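Local atomic coordinates of 462aa long hypothetical selenium-binding protein (Sulfolobus tokodaii, PDB entry 2ECE), a protein that is of unknown function but belongs to the selenium-binding protein family, adopts a beta-propeller fold and may bind selenium. Residues R257-M271 against S281-N293. Sequence-based numbering, arbitrary orientation.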
ATOM      1  N   ARG A 257      -5.204   7.653   1.670  1.00 16.02           N
ATOM      2  CA  ARG A 257      -5.319   8.043   0.275  1.00 16.48           C
ATOM      3  C   ARG A 257      -5.963   9.406   0.052  1.00 17.61           C
ATOM      4  O   ARG A 257      -7.185   9.531   0.008  1.00 16.13           O
ATOM      5  CB  ARG A 257      -6.110   6.983  -0.503  1.00 17.64           C
ATOM      6  CG  ARG A 257      -5.477   5.589  -0.513  1.00 18.63           C
ATOM      7  CD  ARG A 257      -4.196   5.521  -1.363  1.00 17.90           C
ATOM      8  NE  ARG A 257      -3.696   4.146  -1.465  1.00 16.84           N
ATOM      9  CZ  ARG A 257      -2.955   3.537  -0.543  1.00 17.64           C
ATOM     10  NH1 ARG A 257      -2.599   4.176   0.563  1.00 18.02           N
ATOM     11  NH2 ARG A 257      -2.595   2.274  -0.714  1.00 18.60           N
ATOM     12  N   PRO A 258      -5.137  10.456  -0.057  1.00 17.80           N
ATOM     13  CA  PRO A 258      -5.649  11.812  -0.289  1.00 17.82           C
ATOM     14  C   PRO A 258      -6.258  11.793  -1.698  1.00 19.43           C
ATOM     15  O   PRO A 258      -5.860  10.963  -2.522  1.00 17.77           O
ATOM     16  CB  PRO A 258      -4.380  12.671  -0.274  1.00 17.61           C
ATOM     17  CG  PRO A 258      -3.415  11.877   0.578  1.00 17.78           C
ATOM     18  CD  PRO A 258      -3.674  10.460   0.134  1.00 16.86           C
ATOM     19  N   LEU A 259      -7.220  12.667  -1.988  1.00 18.95           N
ATOM     20  CA  LEU A 259      -7.737  12.692  -3.351  1.00 20.09           C
ATOM     21  C   LEU A 259      -6.552  13.206  -4.175  1.00 20.46           C
ATOM     22  O   LEU A 259      -5.683  13.915  -3.652  1.00 20.21           O
ATOM     23  CB  LEU A 259      -8.939  13.634  -3.494  1.00 21.20           C
ATOM     24  CG  LEU A 259     -10.267  13.153  -2.895  1.00 21.34           C
ATOM     25  CD1 LEU A 259     -11.411  13.985  -3.480  1.00 22.42           C
ATOM     26  CD2 LEU A 259     -10.492  11.689  -3.208  1.00 23.41           C
ATOM     27  N   HIS A 260      -6.499  12.839  -5.448  1.00 19.38           N
ATOM     28  CA  HIS A 260      -5.390  13.247  -6.301  1.00 20.90           C
ATOM     29  C   HIS A 260      -5.363  14.741  -6.635  1.00 21.31           C
ATOM     30  O   HIS A 260      -4.289  15.332  -6.784  1.00 20.77           O
ATOM     31  CB  HIS A 260      -5.405  12.398  -7.570  1.00 19.81           C
ATOM     32  CG  HIS A 260      -5.286  10.926  -7.302  1.00 19.25           C
ATOM     33  ND1 HIS A 260      -4.093  10.321  -6.960  1.00 20.40           N
ATOM     34  CD2 HIS A 260      -6.221   9.949  -7.276  1.00 18.80           C
ATOM     35  CE1 HIS A 260      -4.301   9.036  -6.734  1.00 18.39           C
ATOM     36  NE2 HIS A 260      -5.584   8.784  -6.919  1.00 21.49           N
ATOM     37  N   ASP A 261      -6.545  15.339  -6.745  1.00 22.05           N
ATOM     38  CA  ASP A 261      -6.688  16.768  -7.045  1.00 22.54           C
ATOM     39  C   ASP A 261      -6.213  17.516  -5.801  1.00 21.77           C
ATOM     40  O   ASP A 261      -6.877  17.478  -4.768  1.00 21.98           O
ATOM     41  CB  ASP A 261      -8.162  17.084  -7.300  1.00 25.75           C
ATOM     42  CG  ASP A 261      -8.399  18.526  -7.734  1.00 27.37           C
ATOM     43  OD1 ASP A 261      -7.553  19.406  -7.467  1.00 26.52           O
ATOM     44  OD2 ASP A 261      -9.461  18.774  -8.338  1.00 32.25           O
ATOM     45  N   PRO A 262      -5.073  18.223  -5.888  1.00 19.99           N
ATOM     46  CA  PRO A 262      -4.560  18.953  -4.725  1.00 20.60           C
ATOM     47  C   PRO A 262      -5.418  20.097  -4.191  1.00 20.14           C
ATOM     48  O   PRO A 262      -5.148  20.615  -3.102  1.00 20.45           O
ATOM     49  CB  PRO A 262      -3.188  19.426  -5.201  1.00 19.54           C
ATOM     50  CG  PRO A 262      -3.436  19.708  -6.648  1.00 19.95           C
ATOM     51  CD  PRO A 262      -4.243  18.488  -7.078  1.00 19.93           C
ATOM     52  N   THR A 263      -6.441  20.501  -4.939  1.00 21.44           N
ATOM     53  CA  THR A 263      -7.307  21.581  -4.467  1.00 22.56           C
ATOM     54  C   THR A 263      -8.304  21.013  -3.472  1.00 23.43           C
ATOM     55  O   THR A 263      -9.020  21.752  -2.794  1.00 23.44           O
ATOM     56  CB  THR A 263      -8.085  22.263  -5.623  1.00 21.34           C
ATOM     57  OG1 THR A 263      -8.964  21.320  -6.244  1.00 20.73           O
ATOM     58  CG2 THR A 263      -7.127  22.805  -6.652  1.00 22.42           C
ATOM     59  N   LYS A 264      -8.336  19.689  -3.378  1.00 25.34           N
ATOM     60  CA  LYS A 264      -9.244  19.005  -2.467  1.00 26.90           C
ATOM     61  C   LYS A 264      -8.523  18.608  -1.188  1.00 26.79           C
ATOM     62  O   LYS A 264      -7.566  17.833  -1.219  1.00 25.89           O
ATOM     63  CB  LYS A 264      -9.798  17.745  -3.129  1.00 29.78           C
ATOM     64  CG  LYS A 264     -10.506  17.983  -4.454  1.00 32.83           C
ATOM     65  CD  LYS A 264     -11.907  18.529  -4.247  1.00 36.84           C
ATOM     66  CE  LYS A 264     -12.694  18.566  -5.554  1.00 39.02           C
ATOM     67  NZ  LYS A 264     -12.190  19.601  -6.504  1.00 40.49           N
ATOM     68  N   LEU A 265      -8.981  19.109  -0.054  1.00 26.54           N
ATOM     69  CA  LEU A 265      -8.311  18.749   1.178  1.00 27.56           C
ATOM     70  C   LEU A 265      -9.011  17.650   1.920  1.00 25.90           C
ATOM     71  O   LEU A 265      -9.545  17.841   3.013  1.00 26.90           O
ATOM     72  CB  LEU A 265      -8.128  19.960   2.077  1.00 28.87           C
ATOM     73  CG  LEU A 265      -6.904  20.714   1.574  1.00 33.90           C
ATOM     74  CD1 LEU A 265      -7.337  21.888   0.716  1.00 34.67           C
ATOM     75  CD2 LEU A 265      -6.074  21.148   2.765  1.00 34.87           C
ATOM     76  N   MET A 266      -8.980  16.481   1.302  1.00 25.48           N
ATOM     77  CA  MET A 266      -9.601  15.307   1.858  1.00 25.13           C
ATOM     78  C   MET A 266      -8.992  14.048   1.266  1.00 22.48           C
ATOM     79  O   MET A 266      -8.206  14.091   0.317  1.00 22.36           O
ATOM     80  CB  MET A 266     -11.102  15.331   1.580  1.00 26.62           C
ATOM     81  CG  MET A 266     -11.454  15.493   0.110  1.00 28.51           C
ATOM     82  SD  MET A 266     -13.248  15.406  -0.148  1.00 32.76           S
ATOM     83  CE  MET A 266     -13.745  16.971   0.581  1.00 32.41           C
ATOM     84  N   GLY A 267      -9.392  12.925   1.847  1.00 21.37           N
ATOM     85  CA  GLY A 267      -8.919  11.631   1.415  1.00 20.30           C
ATOM     86  C   GLY A 267      -9.564  10.560   2.273  1.00 18.56           C
ATOM     87  O   GLY A 267     -10.358  10.868   3.170  1.00 19.43           O
ATOM     88  N   PHE A 268      -9.214   9.305   2.012  1.00 17.97           N
ATOM     89  CA  PHE A 268      -9.776   8.180   2.756  1.00 18.75           C
ATOM     90  C   PHE A 268      -8.737   7.373   3.524  1.00 20.70           C
ATOM     91  O   PHE A 268      -7.523   7.539   3.338  1.00 18.52           O
ATOM     92  CB  PHE A 268     -10.505   7.221   1.809  1.00 19.85           C
ATOM     93  CG  PHE A 268     -11.629   7.857   1.037  1.00 21.12           C
ATOM     94  CD1 PHE A 268     -11.379   8.550  -0.145  1.00 21.33           C
ATOM     95  CD2 PHE A 268     -12.945   7.759   1.496  1.00 23.00           C
ATOM     96  CE1 PHE A 268     -12.426   9.140  -0.865  1.00 23.25           C
ATOM     97  CE2 PHE A 268     -14.002   8.343   0.786  1.00 21.99           C
ATOM     98  CZ  PHE A 268     -13.739   9.036  -0.397  1.00 23.40           C
ATOM     99  N   ILE A 269      -9.243   6.506   4.398  1.00 18.98           N
ATOM    100  CA  ILE A 269      -8.418   5.595   5.181  1.00 19.66           C
ATOM    101  C   ILE A 269      -9.302   4.440   5.632  1.00 21.08           C
ATOM    102  O   ILE A 269     -10.492   4.623   5.919  1.00 19.63           O
ATOM    103  CB  ILE A 269      -7.784   6.256   6.430  1.00 19.92           C
ATOM    104  CG1 ILE A 269      -6.842   5.251   7.108  1.00 20.52           C
ATOM    105  CG2 ILE A 269      -8.857   6.688   7.413  1.00 19.73           C
ATOM    106  CD1 ILE A 269      -6.028   5.828   8.262  1.00 17.49           C
ATOM    107  N   ASN A 270      -8.719   3.249   5.670  1.00 21.01           N
ATOM    108  CA  ASN A 270      -9.449   2.068   6.090  1.00 20.53           C
ATOM    109  C   ASN A 270      -9.115   1.662   7.524  1.00 22.37           C
ATOM    110  O   ASN A 270      -7.954   1.717   7.950  1.00 22.48           O
ATOM    111  CB  ASN A 270      -9.145   0.899   5.141  1.00 19.13           C
ATOM    112  CG  ASN A 270      -7.654   0.550   5.078  1.00 20.55           C
ATOM    113  OD1 ASN A 270      -6.807   1.414   4.841  1.00 19.98           O
ATOM    114  ND2 ASN A 270      -7.336  -0.722   5.275  1.00 16.84           N
ATOM    115  N   MET A 271     -10.155   1.302   8.270  1.00 20.98           N
ATOM    116  CA  MET A 271     -10.014   0.810   9.633  1.00 22.02           C
ATOM    117  C   MET A 271     -10.326  -0.658   9.419  1.00 22.31           C
ATOM    118  O   MET A 271     -11.444  -1.006   9.043  1.00 21.98           O
ATOM    119  CB  MET A 271     -11.049   1.440  10.568  1.00 22.10           C
ATOM    120  CG  MET A 271     -10.735   2.862  10.990  1.00 21.72           C
ATOM    121  SD  MET A 271      -9.014   3.098  11.547  1.00 23.69           S
ATOM    122  CE  MET A 271      -8.939   2.023  12.966  1.00 21.39           C
ATOM    123  N   SER A 281     -14.354  -0.465   8.186  1.00 24.82           N
ATOM    124  CA  SER A 281     -14.981   0.797   7.844  1.00 24.30           C
ATOM    125  C   SER A 281     -14.006   1.701   7.118  1.00 23.60           C
ATOM    126  O   SER A 281     -12.794   1.636   7.341  1.00 21.73           O
ATOM    127  CB  SER A 281     -15.517   1.495   9.100  1.00 24.28           C
ATOM    128  OG  SER A 281     -14.529   1.604  10.108  1.00 26.03           O
ATOM    129  N   ILE A 282     -14.546   2.518   6.221  1.00 22.32           N
ATOM    130  CA  ILE A 282     -13.744   3.469   5.470  1.00 22.40           C
ATOM    131  C   ILE A 282     -14.112   4.840   6.005  1.00 24.17           C
ATOM    132  O   ILE A 282     -15.293   5.151   6.182  1.00 24.63           O
ATOM    133  CB  ILE A 282     -14.050   3.408   3.967  1.00 21.68           C
ATOM    134  CG1 ILE A 282     -13.729   2.007   3.435  1.00 18.72           C
ATOM    135  CG2 ILE A 282     -13.253   4.471   3.230  1.00 20.09           C
ATOM    136  CD1 ILE A 282     -12.315   1.527   3.759  1.00 18.76           C
ATOM    137  N   TRP A 283     -13.102   5.653   6.279  1.00 24.57           N
ATOM    138  CA  TRP A 283     -13.333   6.976   6.818  1.00 22.44           C
ATOM    139  C   TRP A 283     -12.827   8.065   5.894  1.00 23.58           C
ATOM    140  O   TRP A 283     -11.772   7.928   5.277  1.00 19.56           O
ATOM    141  CB  TRP A 283     -12.659   7.106   8.182  1.00 23.61           C
ATOM    142  CG  TRP A 283     -13.268   6.241   9.244  1.00 25.07           C
ATOM    143  CD1 TRP A 283     -13.258   4.875   9.304  1.00 24.64           C
ATOM    144  CD2 TRP A 283     -13.968   6.690  10.408  1.00 25.40           C
ATOM    145  NE1 TRP A 283     -13.909   4.447  10.439  1.00 24.42           N
ATOM    146  CE2 TRP A 283     -14.356   5.540  11.132  1.00 24.39           C
ATOM    147  CE3 TRP A 283     -14.310   7.953  10.908  1.00 26.18           C
ATOM    148  CZ2 TRP A 283     -15.069   5.617  12.336  1.00 25.58           C
ATOM    149  CZ3 TRP A 283     -15.021   8.029  12.111  1.00 24.64           C
ATOM    150  CH2 TRP A 283     -15.391   6.867  12.807  1.00 24.67           C
ATOM    151  N   LEU A 284     -13.599   9.144   5.806  1.00 22.78           N
ATOM    152  CA  LEU A 284     -13.245  10.291   4.982  1.00 23.41           C
ATOM    153  C   LEU A 284     -12.724  11.391   5.895  1.00 23.46           C
ATOM    154  O   LEU A 284     -13.447  11.867   6.769  1.00 24.43           O
ATOM    155  CB  LEU A 284     -14.481  10.808   4.232  1.00 25.41           C
ATOM    156  CG  LEU A 284     -14.360  12.106   3.423  1.00 26.49           C
ATOM    157  CD1 LEU A 284     -13.426  11.887   2.248  1.00 26.00           C
ATOM    158  CD2 LEU A 284     -15.742  12.541   2.923  1.00 26.32           C
ATOM    159  N   TRP A 285     -11.464  11.775   5.720  1.00 23.20           N
ATOM    160  CA  TRP A 285     -10.907  12.860   6.516  1.00 21.64           C
ATOM    161  C   TRP A 285     -10.938  14.068   5.589  1.00 22.81           C
ATOM    162  O   TRP A 285     -10.649  13.943   4.399  1.00 20.81           O
ATOM    163  CB  TRP A 285      -9.472  12.548   6.978  1.00 21.58           C
ATOM    164  CG  TRP A 285      -8.554  11.929   5.945  1.00 20.19           C
ATOM    165  CD1 TRP A 285      -8.414  10.595   5.662  1.00 19.88           C
ATOM    166  CD2 TRP A 285      -7.616  12.616   5.108  1.00 19.45           C
ATOM    167  NE1 TRP A 285      -7.442  10.411   4.710  1.00 20.26           N
ATOM    168  CE2 TRP A 285      -6.934  11.633   4.352  1.00 20.75           C
ATOM    169  CE3 TRP A 285      -7.280  13.963   4.927  1.00 18.68           C
ATOM    170  CZ2 TRP A 285      -5.936  11.957   3.425  1.00 18.05           C
ATOM    171  CZ3 TRP A 285      -6.287  14.287   4.004  1.00 18.91           C
ATOM    172  CH2 TRP A 285      -5.625  13.283   3.265  1.00 19.80           C
ATOM    173  N   PHE A 286     -11.305  15.227   6.126  1.00 23.95           N
ATOM    174  CA  PHE A 286     -11.408  16.439   5.318  1.00 25.75           C
ATOM    175  C   PHE A 286     -11.264  17.711   6.152  1.00 27.01           C
ATOM    176  O   PHE A 286     -11.562  17.713   7.350  1.00 27.91           O
ATOM    177  CB  PHE A 286     -12.760  16.440   4.593  1.00 27.26           C
ATOM    178  CG  PHE A 286     -13.949  16.379   5.519  1.00 27.01           C
ATOM    179  CD1 PHE A 286     -14.623  17.539   5.884  1.00 27.79           C
ATOM    180  CD2 PHE A 286     -14.382  15.160   6.041  1.00 29.54           C
ATOM    181  CE1 PHE A 286     -15.713  17.494   6.757  1.00 27.25           C
ATOM    182  CE2 PHE A 286     -15.469  15.102   6.917  1.00 30.24           C
ATOM    183  CZ  PHE A 286     -16.136  16.275   7.275  1.00 29.56           C
ATOM    184  N   TYR A 287     -10.806  18.788   5.520  1.00 27.73           N
ATOM    185  CA  TYR A 287     -10.638  20.064   6.213  1.00 30.43           C
ATOM    186  C   TYR A 287     -11.821  20.969   5.888  1.00 31.75           C
ATOM    187  O   TYR A 287     -12.140  21.193   4.724  1.00 30.56           O
ATOM    188  CB  TYR A 287      -9.330  20.739   5.795  1.00 29.28           C
ATOM    189  CG  TYR A 287      -8.997  21.980   6.593  1.00 29.80           C
ATOM    190  CD1 TYR A 287      -9.342  23.253   6.127  1.00 30.91           C
ATOM    191  CD2 TYR A 287      -8.336  21.886   7.817  1.00 30.00           C
ATOM    192  CE1 TYR A 287      -9.028  24.399   6.862  1.00 31.90           C
ATOM    193  CE2 TYR A 287      -8.020  23.023   8.556  1.00 31.25           C
ATOM    194  CZ  TYR A 287      -8.367  24.275   8.073  1.00 31.99           C
ATOM    195  OH  TYR A 287      -8.040  25.402   8.795  1.00 35.92           O
ATOM    196  N   GLU A 288     -12.455  21.499   6.926  1.00 34.08           N
ATOM    197  CA  GLU A 288     -13.630  22.340   6.746  1.00 35.81           C
ATOM    198  C   GLU A 288     -13.856  23.189   7.993  1.00 36.97           C
ATOM    199  O   GLU A 288     -13.554  22.760   9.105  1.00 35.27           O
ATOM    200  CB  GLU A 288     -14.835  21.431   6.504  1.00 38.07           C
ATOM    201  CG  GLU A 288     -16.108  22.098   6.043  1.00 41.32           C
ATOM    202  CD  GLU A 288     -17.164  21.070   5.692  1.00 43.30           C
ATOM    203  OE1 GLU A 288     -18.075  20.835   6.516  1.00 44.84           O
ATOM    204  OE2 GLU A 288     -17.065  20.481   4.593  1.00 44.81           O
ATOM    205  N   ASP A 289     -14.385  24.394   7.807  1.00 39.29           N
ATOM    206  CA  ASP A 289     -14.651  25.281   8.934  1.00 41.36           C
ATOM    207  C   ASP A 289     -13.400  25.436   9.807  1.00 41.19           C
ATOM    208  O   ASP A 289     -13.474  25.395  11.036  1.00 42.24           O
ATOM    209  CB  ASP A 289     -15.821  24.718   9.750  1.00 42.84           C
ATOM    210  CG  ASP A 289     -17.112  24.632   8.940  1.00 45.93           C
ATOM    211  OD1 ASP A 289     -17.925  23.718   9.200  1.00 46.72           O
ATOM    212  OD2 ASP A 289     -17.321  25.487   8.049  1.00 47.47           O
ATOM    213  N   GLY A 290     -12.253  25.603   9.150  1.00 41.57           N
ATOM    214  CA  GLY A 290     -10.985  25.773   9.842  1.00 41.21           C
ATOM    215  C   GLY A 290     -10.577  24.620  10.742  1.00 40.76           C
ATOM    216  O   GLY A 290      -9.802  24.806  11.685  1.00 40.28           O
ATOM    217  N   LYS A 291     -11.064  23.422  10.440  1.00 38.99           N
ATOM    218  CA  LYS A 291     -10.761  22.258  11.265  1.00 37.77           C
ATOM    219  C   LYS A 291     -10.632  20.973  10.437  1.00 35.67           C
ATOM    220  O   LYS A 291     -11.230  20.851   9.367  1.00 32.99           O
ATOM    221  CB  LYS A 291     -11.884  22.093  12.295  1.00 38.62           C
ATOM    222  CG  LYS A 291     -11.614  21.126  13.429  1.00 41.34           C
ATOM    223  CD  LYS A 291     -12.901  20.422  13.866  1.00 42.59           C
ATOM    224  CE  LYS A 291     -14.038  21.392  14.169  1.00 43.73           C
ATOM    225  NZ  LYS A 291     -15.304  20.665  14.500  1.00 43.72           N
ATOM    226  N   TRP A 292      -9.834  20.026  10.922  1.00 34.46           N
ATOM    227  CA  TRP A 292      -9.704  18.742  10.240  1.00 32.67           C
ATOM    228  C   TRP A 292     -10.849  17.890  10.790  1.00 31.94           C
ATOM    229  O   TRP A 292     -11.138  17.930  11.986  1.00 33.54           O
ATOM    230  CB  TRP A 292      -8.353  18.077  10.539  1.00 31.06           C
ATOM    231  CG  TRP A 292      -7.262  18.514   9.606  1.00 28.54           C
ATOM    232  CD1 TRP A 292      -6.198  19.319   9.905  1.00 27.98           C
ATOM    233  CD2 TRP A 292      -7.169  18.231   8.205  1.00 27.25           C
ATOM    234  NE1 TRP A 292      -5.452  19.556   8.776  1.00 27.83           N
ATOM    235  CE2 TRP A 292      -6.023  18.900   7.718  1.00 27.69           C
ATOM    236  CE3 TRP A 292      -7.942  17.475   7.311  1.00 26.91           C
ATOM    237  CZ2 TRP A 292      -5.633  18.842   6.374  1.00 27.99           C
ATOM    238  CZ3 TRP A 292      -7.553  17.416   5.973  1.00 27.78           C
ATOM    239  CH2 TRP A 292      -6.407  18.094   5.519  1.00 29.35           C
ATOM    240  N   ASN A 293     -11.513  17.141   9.919  1.00 31.65           N
ATOM    241  CA  ASN A 293     -12.636  16.305  10.337  1.00 30.47           C
ATOM    242  C   ASN A 293     -12.477  14.906   9.771  1.00 30.23           C
ATOM    243  O   ASN A 293     -11.677  14.684   8.867  1.00 29.97           O
ATOM    244  CB  ASN A 293     -13.948  16.899   9.826  1.00 31.33           C
ATOM    245  CG  ASN A 293     -14.056  18.385  10.092  1.00 33.55           C
ATOM    246  OD1 ASN A 293     -14.580  18.812  11.123  1.00 35.08           O
ATOM    247  ND2 ASN A 293     -13.540  19.186   9.164  1.00 33.45           N
TER
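The indole of Trp285 lies flat over the backbone of Gly267, its hydrogen-bonded partner across two antiparallel strands. Gly267 CA sits 3.8 Å from the centroid of the six-membered ring, a CH-pi contact over the face. The ring comes this close over a residue that has no side chain. Trp285 CG stands between its own backbone N and carbonyl carbon (chi1 43°), which folds the ring across the neighbouring strand. There Trp285 NE1 donates to Phe268 O at 3.2 Å, from above the carbonyl plane. Arg257 N reaches the same oxygen from the opposite face. The far rim of the indole meets Pro258, with CH2 3.8 Å from Pro258 CG. With Trp285 cut back to an alanine, Phe268 O is likely to lose its indole donor, and a gap would probably open over Gly267 and beside Pro258.

Phe268 and Leu284 pack on the other side of the sheet. Leu284 CD1 lies over one face of the Phe268 ring, 4.0 Å from its centroid, while Ile282 CG2 touches Phe268 CD2 at 3.7 Å. Phe268 also touches Ile328 of the next sheet.

The open end of the strand pair is looser. Leu265 CB meets Tyr287 CB at 4.0 Å, Leu265 CD2 meets Trp292 CH2 at 4.1 Å, and Tyr287 is exposed. Even so, Tyr287 N still bonds Leu265 O at 3.0 Å, and Trp292 stacks on Phe232 of the preceding sheet.

Strands 266-274 and 280-288 form a hairpin inside one blade of the propeller. The chemistry implies a backbone ladder, weak at Ile269 N, supplemented by a side-chain bond at Phe268 O, where one carbonyl links three adjacent strands.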